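Local coordinates for protein enoyl-CoA hydratase (Mycolicibacterium smegmatis, PDB 7MCM) that probably hydrates the double bond of enoyl-CoA thioesters to 3-hydroxyacyl-CoA in fatty acid metabolism, as a member of the enoyl-CoA hydratase/isomerase family, at residues Arg15-Thr20 / Ser53-Thr58; Ile110-Gly115 / Glu196-Ala201; Ala116-Gly121 / Ser136-Glu141; Asp129-Ala134 / Trp185-Glu190; Lys220-Glu225 / Ala236-Leu241. All blocks are in the same frame, centred on the assembly; numbering follows the deposited sequence. Where two conformers were deposited one is given.

Contacts 1, 2 and 4 share the main sheet. Contact 1 pairs two parallel strands, contact 2 lays helix 197-209 on the next strand, and contact 4 ties the strand beyond that to the loop after helix 179-185. Contact 3 pairs strands of the smaller, three-stranded sheet and meets contact 4 where F139 packs on V188 and L187. The centres of these four lie about 10 to 12 Å from the chain centre; that of contact 5, between two helices, is about 21 Å away, yet it is largely buried, with two other subunits packing on it. Backbone hydrogen bonds dominate contacts 1 and 3, contact 4 adds an arginine and waters, and contacts 2 and 5 are apolar. The D129-K220 salt bridge joins contacts 4 and 5.

Contact 1. Residues Arg15-Thr20 / Ser53-Thr58; sequences RVQTWT and SVVILT
V55 meets the indole of W19 face-on: its CG1 sits 3.6 Å from the centroid of the W19 five-membered ring, a CH-pi contact only 16° off the ring normal. V55 CG2 reaches further along the same ring system, touching W19 CZ2 at 3.6 Å, and the two side chains cross at about a right angle. W19 CG stands anti to the carbonyl carbon (chi1 -58°), which swings the indole over the neighbouring strand. Its rotation is further fixed from its own strand, where W19 NE1 donates to Q17 OE1 at 2.9 Å in a nearly straight bond lying in the indole plane. L57 CD1 comes up beside W19 CB on the same face of the sheet, and A42, V43 and A46 of helix 33-48 also pack on the indole. Across the sheet V16, T18, T20, V54, I56 and T58 line the other face; there V16 CG1 meets I56 CD1 at 3.9 Å, and helix 197-209 packs on T18, V54 and I56.

The backbones pair as a parallel ladder. Q17 N donates to V54 O, I56 N to Q17 O at 2.8 Å, W19 N to I56 O and T58 N to W19 O. At its start R15 O takes two donors, S53 N at 2.9 Å and the longer V54 N. The strands belong to the beta-alpha-beta unit 16-21, 33-48, 54-59 of the crotonase fold. With NE1 paired to Q17 OE1, the polar atom of the buried indole is satisfied while its ring packs on V55 and on helix 33-48.

Contact 2. Residues Ile110-Gly115 / Glu196-Ala201; sequences IAAVNG and ELLPAA
Helix 197-209 lies on one face of the main sheet, and its first turn meets strand 109-113 through the methyl of A112 and the side chain of L197. The short segments run nearly antiparallel, 168° between their directions, with axes 9.0 Å apart. A112 CB points into the helix and touches A201 CB at 4.0 Å, while L197 CG comes up at 4.1 Å from the same A112 CB. L197 and A201 are one helical turn apart, so the small strand residue faces both, and L198 CD2 approaches the A112 methyl more distantly.

L197 also reaches past the end of the strand. With its CG anti to the backbone N (chi1 172°), the branch carries CD2 onto the turn that follows, where L197 CD2 lies 3.5 Å from N114 CA and 3.7 Å from N114 CB. Farther back along the strand, I110 CD1 makes a looser contact with A201 O at 4.2 Å.

This is helix-on-sheet packing within the crotonase fold. The helix spans several strands: A201 also packs on I56 of strand 54-59 and on I132 of strand 130-134, and L197 on I132 and A134. At A112 and A201 strand and helix meet methyl to methyl, with no hydrogen bond between the two segments.

The polar end of N114 is engaged elsewhere: N114 ND2 donates to F63 O, and N114 OD1 accepts from G59 N. A112 O, near the strand's end, is held by the hydroxyl of T58, which ties this strand to its neighbour 54-59.

Contact 3. Residues Ala116-Gly121 / Ser136-Glu141; sequences AAIGAG and SAFFAE
Strands 116-118 and 138-140 run parallel, 10° apart with axes 4.9 Å from each other, and three backbone hydrogen bonds link the two segments, the last from just past the first strand: A117 N to F138 O at 2.9 Å, A140 N to A117 O at 3.1 Å, and G119 N to A140 O at 2.9 Å. On one face of this pair the F138 ring leans over A116. F138 CG sits between its backbone N and carbonyl carbon (chi1 64°), turning the ring back across the strand gap. A116 CA then lies over one face of the ring, 4.0 Å from its centroid and offset toward the rim, while A116 CB meets F138 CZ at a tight 3.4 Å. I118 crosses F138 obliquely, its CG1 touching F138 CE1 at 4.0 Å. On the other face A117 CB approaches F139 CD2 at 4.0 Å, and the F139 ring packs on V113, C122 and A125.

G119 takes a positive phi of 62° and occupies the N-cap position of helix 120-127. As in other crotonases, the start of such a helix probably lies near the oxyanion hole for the thioester carbonyl. The G119 N bond ties the residue just before the helix to the second strand, so sheet and helix start are joined directly.

Contact 4. Residues Asp129-Ala134 / Trp185-Glu190; sequences DLRIAA and WGLVNE
R131 reaches across to the backbone of L187, its NE donating to L187 O at 2.8 Å, with the oxygen in the guanidinium plane. The partners are strand 130-134 of the main crotonase sheet and the loop that follows helix 179-185, which ends in a Schellman motif at G186. R131 is bent at chi3 (-62°), and that turn brings NE back onto the loop; R131 NH1 is taken by C128 O and A125 O, so the buried guanidinium is gripped from several sides.

The backbone pairs as well: N189 N donates to R131 O at 2.8 Å in a nearly straight bond, and A133 N to E190 O at 3.0 Å. V188 CG1 fits between R131 CB and A133 CB, 3.9 Å from each. The L130 and N189 side chains meet at a slant, L130 CD2 lying 3.6 Å from N189 ND2. A165 of a neighbouring subunit also packs on L130 and R131.

Two waters fill in the polar links. One accepts from R131 N, the other from R131 NH2 at 2.6 Å. Each can also donate, though other acceptors compete for its protons: the first weakly to N189 OD1, the second to G186 O at 2.9 Å.

Contact 5. Residues Lys220-Glu225 / Ala236-Leu241; sequences KRLLLE and ALAAAL
L237 has its CG anti to the backbone N (chi1 -177°), which sends CD2 across to helix 213-226, where it meets both L222 and E225. The second torsion of E225 is bent (chi2 85°), folding its carboxylate back along its own helix, and L237 CD2 rests against the CB-CG part of E225, 3.7 Å from E225 CB and 3.8 Å from E225 CG. L222 comes from the opposite helix with both branches in use. The L222 and L237 side chains slide past each other in opposite directions, L222 CD2 and L237 CD2 touching at 3.8 Å, while L222 CD1 rests on A238 CB at 3.9 Å. L241 adds a third contact to the same leucine, L241 CD1 lying 3.9 Å from L222 CG.

The two segments form an antiparallel helical hairpin, 168° between their directions and 10.4 Å between axes, made of consecutive helices near the C-terminal end of the chain. In the crotonase family this part of the chain commonly takes part in oligomer contacts, and here two other subunits reach it. I149 and P150 of the second subunit pack on L222 and A238, whereas A240 of the third subunit packs on L237 and L241.

The polar groups sit at the margin of the leucine layer. R221 NH2 forms a salt bridge with E225 OE1 at 3.1 Å, one turn on along the same helix, and E225 OE2 takes a hydrogen bond from S233 OG of the third subunit.

Contact 1. Residues Arg15-Thr20 / Ser53-Thr58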
# COMPACT_ATOMS: atom_id res chain seq x y z
N ARG B 15 -21.43 -29.52 -9.15
CA ARG B 15 -20.98 -28.25 -8.60
C ARG B 15 -20.09 -27.48 -9.57
O ARG B 15 -19.51 -26.46 -9.19
CB ARG B 15 -20.24 -28.47 -7.28
CG ARG B 15 -20.96 -29.45 -6.38
CD ARG B 15 -20.38 -29.47 -4.99
NE ARG B 15 -21.11 -28.52 -4.15
CZ ARG B 15 -21.92 -28.87 -3.17
NH1 ARG B 15 -22.12 -30.13 -2.84
NH2 ARG B 15 -22.58 -27.91 -2.51
N VAL B 16 -19.99 -27.92 -10.82
CA VAL B 16 -19.14 -27.29 -11.81
C VAL B 16 -20.02 -26.71 -12.91
O VAL B 16 -20.80 -27.43 -13.52
CB VAL B 16 -18.13 -28.29 -12.40
CG1 VAL B 16 -17.22 -27.60 -13.42
CG2 VAL B 16 -17.31 -28.92 -11.28
N GLN B 17 -19.86 -25.41 -13.17
CA GLN B 17 -20.50 -24.77 -14.31
C GLN B 17 -19.46 -24.54 -15.39
O GLN B 17 -18.32 -24.19 -15.11
CB GLN B 17 -21.12 -23.42 -13.94
CG GLN B 17 -22.49 -23.47 -13.36
CD GLN B 17 -23.09 -22.09 -13.18
OE1 GLN B 17 -22.41 -21.08 -13.36
NE2 GLN B 17 -24.36 -22.04 -12.81
N THR B 18 -19.87 -24.73 -16.64
CA THR B 18 -19.03 -24.36 -17.77
C THR B 18 -19.66 -23.16 -18.46
O THR B 18 -20.86 -23.17 -18.77
CB THR B 18 -18.85 -25.52 -18.74
OG1 THR B 18 -18.30 -26.63 -18.03
CG2 THR B 18 -17.88 -25.14 -19.85
N TRP B 19 -18.86 -22.12 -18.67
CA TRP B 19 -19.25 -20.94 -19.42
C TRP B 19 -18.51 -20.99 -20.75
O TRP B 19 -17.27 -21.00 -20.77
CB TRP B 19 -18.89 -19.66 -18.67
CG TRP B 19 -19.49 -19.52 -17.30
CD1 TRP B 19 -20.39 -20.36 -16.70
CD2 TRP B 19 -19.23 -18.47 -16.37
NE1 TRP B 19 -20.71 -19.88 -15.45
CE2 TRP B 19 -20.01 -18.73 -15.22
CE3 TRP B 19 -18.40 -17.34 -16.39
CZ2 TRP B 19 -19.99 -17.89 -14.11
CZ3 TRP B 19 -18.39 -16.51 -15.29
CH2 TRP B 19 -19.17 -16.79 -14.16
N THR B 20 -19.25 -21.03 -21.86
CA THR B 20 -18.66 -21.11 -23.18
C THR B 20 -18.94 -19.80 -23.90
O THR B 20 -20.10 -19.47 -24.19
CB THR B 20 -19.20 -22.29 -23.98
OG1 THR B 20 -19.04 -23.50 -23.22
CG2 THR B 20 -18.43 -22.44 -25.27
N SER B 53 -19.34 -24.45 -7.12
CA SER B 53 -18.02 -24.34 -6.51
C SER B 53 -16.89 -24.03 -7.48
O SER B 53 -15.83 -23.60 -7.04
CB SER B 53 -17.66 -25.63 -5.75
OG SER B 53 -18.37 -25.72 -4.53
N VAL B 54 -17.07 -24.29 -8.78
CA VAL B 54 -16.02 -24.09 -9.78
C VAL B 54 -16.69 -23.66 -11.08
O VAL B 54 -17.76 -24.17 -11.43
CB VAL B 54 -15.18 -25.36 -10.03
CG1 VAL B 54 -13.97 -25.04 -10.89
CG2 VAL B 54 -14.75 -26.01 -8.73
N VAL B 55 -16.04 -22.74 -11.80
CA VAL B 55 -16.42 -22.37 -13.17
C VAL B 55 -15.27 -22.74 -14.09
O VAL B 55 -14.11 -22.47 -13.77
CB VAL B 55 -16.76 -20.86 -13.29
CG1 VAL B 55 -16.80 -20.40 -14.77
CG2 VAL B 55 -18.08 -20.55 -12.63
N ILE B 56 -15.59 -23.40 -15.20
CA ILE B 56 -14.67 -23.60 -16.31
C ILE B 56 -15.06 -22.62 -17.41
O ILE B 56 -16.19 -22.65 -17.92
CB ILE B 56 -14.72 -25.04 -16.85
CG1 ILE B 56 -14.24 -26.05 -15.80
CG2 ILE B 56 -13.93 -25.12 -18.16
CD1 ILE B 56 -14.50 -27.52 -16.21
N LEU B 57 -14.12 -21.76 -17.82
CA LEU B 57 -14.37 -20.77 -18.86
C LEU B 57 -13.63 -21.18 -20.13
O LEU B 57 -12.42 -21.41 -20.10
CB LEU B 57 -13.92 -19.38 -18.41
CG LEU B 57 -14.03 -18.24 -19.44
CD1 LEU B 57 -15.50 -17.98 -19.82
CD2 LEU B 57 -13.36 -16.99 -18.89
N THR B 58 -14.36 -21.26 -21.24
CA THR B 58 -13.76 -21.75 -22.48
C THR B 58 -14.50 -21.09 -23.65
O THR B 58 -15.48 -20.38 -23.46
CB THR B 58 -13.82 -23.28 -22.53
OG1 THR B 58 -12.92 -23.78 -23.51
CG2 THR B 58 -15.22 -23.76 -22.83

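Contact 2. Residues Ile110-Gly115 / Glu196-Ala201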
# COMPACT_ATOMS: atom_id res chain seq x y z
N ILE B 110 -11.44 -21.61 -13.87
CA ILE B 110 -10.40 -22.26 -14.67
C ILE B 110 -10.58 -21.83 -16.12
O ILE B 110 -11.64 -22.06 -16.71
CB ILE B 110 -10.48 -23.79 -14.53
CG1 ILE B 110 -10.13 -24.22 -13.10
CG2 ILE B 110 -9.56 -24.50 -15.53
CD1 ILE B 110 -10.75 -25.59 -12.77
N ALA B 111 -9.55 -21.19 -16.71
CA ALA B 111 -9.59 -20.89 -18.15
C ALA B 111 -9.11 -22.12 -18.92
O ALA B 111 -7.96 -22.55 -18.75
CB ALA B 111 -8.69 -19.69 -18.48
N ALA B 112 -9.99 -22.69 -19.74
CA ALA B 112 -9.60 -23.80 -20.62
C ALA B 112 -9.41 -23.19 -22.00
O ALA B 112 -10.36 -23.03 -22.78
CB ALA B 112 -10.65 -24.91 -20.59
N VAL B 113 -8.18 -22.80 -22.31
CA VAL B 113 -7.88 -22.00 -23.48
C VAL B 113 -7.77 -22.96 -24.67
O VAL B 113 -6.75 -23.65 -24.84
CB VAL B 113 -6.62 -21.15 -23.28
CG1 VAL B 113 -6.40 -20.20 -24.46
CG2 VAL B 113 -6.75 -20.36 -21.96
N ASN B 114 -8.81 -23.00 -25.50
CA ASN B 114 -8.93 -23.97 -26.58
C ASN B 114 -8.34 -23.47 -27.90
O ASN B 114 -8.26 -24.25 -28.85
CB ASN B 114 -10.41 -24.31 -26.79
CG ASN B 114 -11.25 -23.08 -27.04
OD1 ASN B 114 -11.39 -22.22 -26.16
ND2 ASN B 114 -11.80 -22.96 -28.24
N GLY B 115 -7.95 -22.21 -27.98
CA GLY B 115 -7.43 -21.67 -29.22
C GLY B 115 -6.89 -20.28 -28.99
O GLY B 115 -6.51 -19.94 -27.87
N GLU B 196 -8.37 -33.55 -25.40
CA GLU B 196 -8.21 -33.79 -23.96
C GLU B 196 -8.37 -32.54 -23.11
O GLU B 196 -8.31 -32.65 -21.88
CB GLU B 196 -6.83 -34.40 -23.67
CG GLU B 196 -6.74 -35.88 -23.95
CD GLU B 196 -7.77 -36.68 -23.18
OE1 GLU B 196 -7.84 -36.54 -21.93
OE2 GLU B 196 -8.52 -37.45 -23.82
N LEU B 197 -8.58 -31.37 -23.71
CA LEU B 197 -8.59 -30.13 -22.93
C LEU B 197 -9.76 -30.09 -21.94
O LEU B 197 -9.56 -29.88 -20.74
CB LEU B 197 -8.66 -28.92 -23.87
CG LEU B 197 -8.89 -27.61 -23.13
CD1 LEU B 197 -7.69 -27.26 -22.23
CD2 LEU B 197 -9.17 -26.50 -24.12
N LEU B 198 -10.99 -30.26 -22.43
CA LEU B 198 -12.15 -30.17 -21.56
C LEU B 198 -12.19 -31.33 -20.56
O LEU B 198 -12.51 -31.09 -19.39
CB LEU B 198 -13.44 -30.10 -22.38
CG LEU B 198 -13.70 -28.70 -22.96
CD1 LEU B 198 -14.91 -28.71 -23.87
CD2 LEU B 198 -13.88 -27.68 -21.85
N PRO B 199 -11.91 -32.59 -20.95
CA PRO B 199 -11.72 -33.63 -19.92
C PRO B 199 -10.70 -33.25 -18.85
O PRO B 199 -10.94 -33.53 -17.66
CB PRO B 199 -11.26 -34.84 -20.74
CG PRO B 199 -11.97 -34.68 -22.02
CD PRO B 199 -11.98 -33.19 -22.30
N ALA B 200 -9.59 -32.63 -19.22
CA ALA B 200 -8.62 -32.21 -18.21
C ALA B 200 -9.16 -31.08 -17.35
O ALA B 200 -8.90 -31.03 -16.14
CB ALA B 200 -7.31 -31.78 -18.87
N ALA B 201 -9.90 -30.15 -17.96
CA ALA B 201 -10.46 -29.05 -17.19
C ALA B 201 -11.45 -29.58 -16.15
O ALA B 201 -11.48 -29.10 -15.01
CB ALA B 201 -11.14 -28.05 -18.11

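Contact 3. Residues Ala116-Gly121 / Ser136-Glu141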
# COMPACT_ATOMS: atom_id res chain seq x y z
N ALA B 116 -6.87 -19.46 -30.04
CA ALA B 116 -6.36 -18.10 -29.95
C ALA B 116 -7.00 -17.33 -28.80
O ALA B 116 -8.23 -17.29 -28.67
CB ALA B 116 -6.60 -17.36 -31.27
N ALA B 117 -6.16 -16.72 -27.98
CA ALA B 117 -6.56 -15.79 -26.93
C ALA B 117 -5.77 -14.51 -27.20
O ALA B 117 -4.58 -14.43 -26.87
CB ALA B 117 -6.29 -16.35 -25.54
N ILE B 118 -6.43 -13.52 -27.80
CA ILE B 118 -5.78 -12.34 -28.38
C ILE B 118 -6.36 -11.10 -27.73
O ILE B 118 -7.59 -11.00 -27.59
CB ILE B 118 -6.01 -12.28 -29.91
CG1 ILE B 118 -5.50 -13.55 -30.57
CG2 ILE B 118 -5.34 -11.02 -30.53
CD1 ILE B 118 -5.83 -13.63 -32.08
N GLY B 119 -5.51 -10.15 -27.40
CA GLY B 119 -6.03 -8.88 -26.91
C GLY B 119 -6.81 -9.05 -25.63
O GLY B 119 -6.32 -9.62 -24.65
N ALA B 120 -8.04 -8.55 -25.63
CA ALA B 120 -8.90 -8.70 -24.46
C ALA B 120 -9.07 -10.17 -24.09
O ALA B 120 -9.24 -10.49 -22.91
CB ALA B 120 -10.26 -8.04 -24.72
N GLY B 121 -9.05 -11.07 -25.08
CA GLY B 121 -9.17 -12.49 -24.79
C GLY B 121 -7.96 -13.04 -24.06
O GLY B 121 -8.09 -13.89 -23.17
N SER B 136 -3.25 -26.24 -29.68
CA SER B 136 -3.43 -25.23 -30.71
C SER B 136 -3.68 -23.84 -30.14
O SER B 136 -3.82 -22.89 -30.91
CB SER B 136 -4.57 -25.64 -31.65
OG SER B 136 -5.81 -25.68 -30.97
N ALA B 137 -3.69 -23.70 -28.82
CA ALA B 137 -3.88 -22.38 -28.24
C ALA B 137 -2.63 -21.52 -28.41
O ALA B 137 -1.51 -22.02 -28.54
CB ALA B 137 -4.22 -22.50 -26.76
N PHE B 138 -2.84 -20.21 -28.38
CA PHE B 138 -1.74 -19.26 -28.27
C PHE B 138 -2.28 -17.98 -27.65
O PHE B 138 -3.49 -17.74 -27.62
CB PHE B 138 -1.05 -19.00 -29.61
CG PHE B 138 -1.92 -18.34 -30.63
CD1 PHE B 138 -2.00 -16.96 -30.70
CD2 PHE B 138 -2.63 -19.10 -31.54
CE1 PHE B 138 -2.79 -16.34 -31.66
CE2 PHE B 138 -3.42 -18.50 -32.52
CZ PHE B 138 -3.49 -17.12 -32.58
N PHE B 139 -1.36 -17.17 -27.15
CA PHE B 139 -1.67 -15.94 -26.44
C PHE B 139 -0.96 -14.78 -27.12
O PHE B 139 0.15 -14.92 -27.62
CB PHE B 139 -1.23 -16.02 -24.96
CG PHE B 139 -1.85 -17.16 -24.21
CD1 PHE B 139 -1.36 -18.45 -24.36
CD2 PHE B 139 -2.93 -16.94 -23.36
CE1 PHE B 139 -1.95 -19.52 -23.67
CE2 PHE B 139 -3.50 -18.00 -22.66
CZ PHE B 139 -3.01 -19.29 -22.82
N ALA B 140 -1.62 -13.63 -27.15
CA ALA B 140 -1.00 -12.43 -27.70
C ALA B 140 -1.57 -11.22 -26.98
O ALA B 140 -2.78 -10.96 -27.05
CB ALA B 140 -1.22 -12.31 -29.21
N GLU B 141 -0.69 -10.51 -26.29
CA GLU B 141 -0.97 -9.19 -25.74
C GLU B 141 -0.75 -8.19 -26.88
O GLU B 141 0.22 -7.43 -26.91
CB GLU B 141 -0.05 -8.92 -24.55
CG GLU B 141 -0.45 -7.76 -23.66
CD GLU B 141 -1.64 -8.12 -22.76
OE1 GLU B 141 -2.67 -8.53 -23.30
OE2 GLU B 141 -1.55 -7.94 -21.53

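Contact 4. Residues Asp129-Ala134 / Trp185-Glu190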
# COMPACT_ATOMS: atom_id res chain seq x y z
N ASP B 129 -8.25 -17.86 -12.42
CA ASP B 129 -7.40 -18.32 -11.33
C ASP B 129 -6.35 -19.32 -11.80
O ASP B 129 -5.22 -19.32 -11.31
CB ASP B 129 -8.24 -18.93 -10.21
CG ASP B 129 -9.23 -17.93 -9.63
OD1 ASP B 129 -8.79 -16.86 -9.16
OD2 ASP B 129 -10.45 -18.19 -9.66
N LEU B 130 -6.73 -20.19 -12.73
CA LEU B 130 -5.89 -21.26 -13.25
C LEU B 130 -6.07 -21.29 -14.75
O LEU B 130 -7.18 -21.05 -15.23
CB LEU B 130 -6.29 -22.64 -12.68
CG LEU B 130 -6.09 -22.88 -11.19
CD1 LEU B 130 -6.60 -24.23 -10.78
CD2 LEU B 130 -4.60 -22.80 -10.95
N ARG B 131 -5.00 -21.58 -15.49
CA ARG B 131 -5.08 -21.74 -16.93
C ARG B 131 -4.53 -23.09 -17.35
O ARG B 131 -3.48 -23.51 -16.86
CB ARG B 131 -4.32 -20.65 -17.67
CG ARG B 131 -5.02 -19.32 -17.77
CD ARG B 131 -3.97 -18.20 -17.84
NE ARG B 131 -3.16 -18.16 -16.63
CZ ARG B 131 -3.60 -17.69 -15.47
NH1 ARG B 131 -4.85 -17.23 -15.35
NH2 ARG B 131 -2.79 -17.67 -14.42
N ILE B 132 -5.25 -23.76 -18.24
CA ILE B 132 -4.72 -24.88 -19.01
C ILE B 132 -5.07 -24.61 -20.46
O ILE B 132 -5.99 -23.86 -20.77
CB ILE B 132 -5.29 -26.24 -18.54
CG1 ILE B 132 -6.78 -26.30 -18.77
CG2 ILE B 132 -5.03 -26.46 -17.06
CD1 ILE B 132 -7.40 -27.64 -18.39
N ALA B 133 -4.32 -25.25 -21.37
CA ALA B 133 -4.42 -24.90 -22.79
C ALA B 133 -4.38 -26.13 -23.67
O ALA B 133 -3.74 -27.14 -23.34
CB ALA B 133 -3.30 -23.94 -23.23
N ALA B 134 -5.08 -26.03 -24.81
CA ALA B 134 -4.94 -26.96 -25.92
C ALA B 134 -3.64 -26.69 -26.67
O ALA B 134 -3.13 -25.57 -26.67
CB ALA B 134 -6.11 -26.84 -26.89
N TRP B 185 6.70 -20.84 -19.51
CA TRP B 185 6.71 -19.61 -18.73
C TRP B 185 5.77 -19.65 -17.53
O TRP B 185 5.82 -18.74 -16.70
CB TRP B 185 6.34 -18.41 -19.61
CG TRP B 185 7.31 -18.10 -20.71
CD1 TRP B 185 8.50 -18.73 -20.97
CD2 TRP B 185 7.17 -17.07 -21.71
NE1 TRP B 185 9.11 -18.15 -22.06
CE2 TRP B 185 8.31 -17.13 -22.53
CE3 TRP B 185 6.19 -16.10 -21.98
CZ2 TRP B 185 8.50 -16.27 -23.62
CZ3 TRP B 185 6.38 -15.24 -23.05
CH2 TRP B 185 7.52 -15.33 -23.86
N GLY B 186 4.97 -20.69 -17.39
CA GLY B 186 3.99 -20.70 -16.32
C GLY B 186 2.74 -19.92 -16.63
O GLY B 186 1.92 -19.70 -15.73
N LEU B 187 2.56 -19.47 -17.87
CA LEU B 187 1.30 -18.84 -18.25
C LEU B 187 0.14 -19.83 -18.14
O LEU B 187 -0.96 -19.45 -17.74
CB LEU B 187 1.42 -18.27 -19.66
CG LEU B 187 0.27 -17.45 -20.27
CD1 LEU B 187 -0.27 -16.44 -19.27
CD2 LEU B 187 0.77 -16.73 -21.53
N VAL B 188 0.39 -21.11 -18.44
CA VAL B 188 -0.57 -22.19 -18.23
C VAL B 188 0.11 -23.30 -17.44
O VAL B 188 1.33 -23.44 -17.42
CB VAL B 188 -1.13 -22.76 -19.56
CG1 VAL B 188 -1.73 -21.66 -20.42
CG2 VAL B 188 -0.04 -23.51 -20.31
N ASN B 189 -0.73 -24.11 -16.77
CA ASN B 189 -0.26 -25.20 -15.91
C ASN B 189 -0.11 -26.51 -16.66
O ASN B 189 0.66 -27.38 -16.22
CB ASN B 189 -1.22 -25.41 -14.74
CG ASN B 189 -1.14 -24.31 -13.70
OD1 ASN B 189 -0.41 -23.34 -13.86
ND2 ASN B 189 -1.91 -24.46 -12.62
N GLU B 190 -0.85 -26.71 -17.74
CA GLU B 190 -0.68 -27.92 -18.53
C GLU B 190 -1.20 -27.67 -19.94
O GLU B 190 -2.04 -26.79 -20.18
CB GLU B 190 -1.37 -29.14 -17.90
CG GLU B 190 -2.82 -28.97 -17.55
CD GLU B 190 -3.44 -30.17 -16.83
OE1 GLU B 190 -2.95 -31.31 -17.03
OE2 GLU B 190 -4.41 -29.98 -16.06
O HOH W 1 -0.47 -18.86 -14.33
O HOH W 2 -2.20 -21.16 -14.71

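Contact 5. Residues Lys220-Glu225 / Ala236-Leu241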
# COMPACT_ATOMS: atom_id res chain seq x y z
N LYS B 220 -10.76 -18.93 -1.59
CA LYS B 220 -10.53 -18.02 -2.71
C LYS B 220 -10.55 -16.57 -2.24
O LYS B 220 -9.74 -15.76 -2.70
CB LYS B 220 -11.55 -18.22 -3.82
CG LYS B 220 -11.44 -17.06 -4.81
CD LYS B 220 -12.03 -17.34 -6.13
CE LYS B 220 -11.78 -16.14 -7.06
NZ LYS B 220 -12.44 -16.39 -8.36
N ARG B 221 -11.49 -16.23 -1.35
CA ARG B 221 -11.53 -14.88 -0.79
C ARG B 221 -10.24 -14.55 -0.06
O ARG B 221 -9.74 -13.43 -0.14
CB ARG B 221 -12.73 -14.76 0.16
CG ARG B 221 -12.87 -13.40 0.84
CD ARG B 221 -13.01 -12.23 -0.16
NE ARG B 221 -11.77 -11.47 -0.25
CZ ARG B 221 -11.69 -10.17 -0.48
NH1 ARG B 221 -12.78 -9.44 -0.68
NH2 ARG B 221 -10.50 -9.58 -0.50
N LEU B 222 -9.69 -15.52 0.68
CA LEU B 222 -8.40 -15.32 1.33
C LEU B 222 -7.29 -15.17 0.30
O LEU B 222 -6.42 -14.30 0.46
CB LEU B 222 -8.10 -16.50 2.25
CG LEU B 222 -8.30 -16.24 3.72
CD1 LEU B 222 -7.76 -17.41 4.53
CD2 LEU B 222 -7.66 -14.93 4.14
N LEU B 223 -7.28 -16.00 -0.74
CA LEU B 223 -6.26 -15.87 -1.78
C LEU B 223 -6.33 -14.51 -2.47
O LEU B 223 -5.30 -13.92 -2.80
CB LEU B 223 -6.38 -16.99 -2.81
CG LEU B 223 -5.85 -18.34 -2.33
CD1 LEU B 223 -6.43 -19.44 -3.20
CD2 LEU B 223 -4.34 -18.34 -2.39
N LEU B 224 -7.55 -14.02 -2.75
CA LEU B 224 -7.69 -12.69 -3.34
C LEU B 224 -7.11 -11.61 -2.44
O LEU B 224 -6.42 -10.70 -2.91
CB LEU B 224 -9.16 -12.37 -3.62
CG LEU B 224 -9.80 -12.99 -4.87
CD1 LEU B 224 -11.23 -12.50 -5.02
CD2 LEU B 224 -8.99 -12.61 -6.09
N GLU B 225 -7.37 -11.71 -1.13
CA GLU B 225 -6.84 -10.72 -0.20
C GLU B 225 -5.31 -10.70 -0.19
O GLU B 225 -4.70 -9.63 -0.07
CB GLU B 225 -7.39 -11.00 1.20
CG GLU B 225 -6.79 -10.14 2.30
CD GLU B 225 -7.51 -8.82 2.42
OE1 GLU B 225 -8.46 -8.59 1.65
OE2 GLU B 225 -7.09 -7.99 3.26
N ALA B 236 -5.73 -11.12 9.97
CA ALA B 236 -6.99 -10.68 10.55
C ALA B 236 -8.18 -11.31 9.83
O ALA B 236 -9.16 -11.72 10.48
CB ALA B 236 -7.09 -9.15 10.50
N LEU B 237 -8.14 -11.37 8.50
CA LEU B 237 -9.25 -11.95 7.74
C LEU B 237 -9.33 -13.45 7.98
O LEU B 237 -10.42 -13.98 8.23
CB LEU B 237 -9.09 -11.64 6.25
CG LEU B 237 -10.21 -12.11 5.30
CD1 LEU B 237 -11.57 -11.50 5.68
CD2 LEU B 237 -9.88 -11.81 3.85
N ALA B 238 -8.19 -14.14 7.92
CA ALA B 238 -8.20 -15.58 8.17
C ALA B 238 -8.78 -15.90 9.54
O ALA B 238 -9.59 -16.83 9.68
CB ALA B 238 -6.79 -16.15 8.04
N ALA B 239 -8.41 -15.12 10.57
CA ALA B 239 -8.96 -15.33 11.90
C ALA B 239 -10.46 -15.09 11.93
O ALA B 239 -11.21 -15.81 12.61
CB ALA B 239 -8.26 -14.42 12.91
N ALA B 240 -10.93 -14.08 11.19
CA ALA B 240 -12.35 -13.77 11.16
C ALA B 240 -13.15 -14.79 10.36
O ALA B 240 -14.32 -15.03 10.66
CB ALA B 240 -12.57 -12.37 10.60
N LEU B 241 -12.55 -15.38 9.32
CA LEU B 241 -13.28 -16.27 8.43
C LEU B 241 -13.42 -17.69 8.93
O LEU B 241 -14.32 -18.40 8.47
CB LEU B 241 -12.61 -16.35 7.06
CG LEU B 241 -12.81 -15.20 6.09
CD1 LEU B 241 -11.92 -15.45 4.91
CD2 LEU B 241 -14.27 -15.11 5.68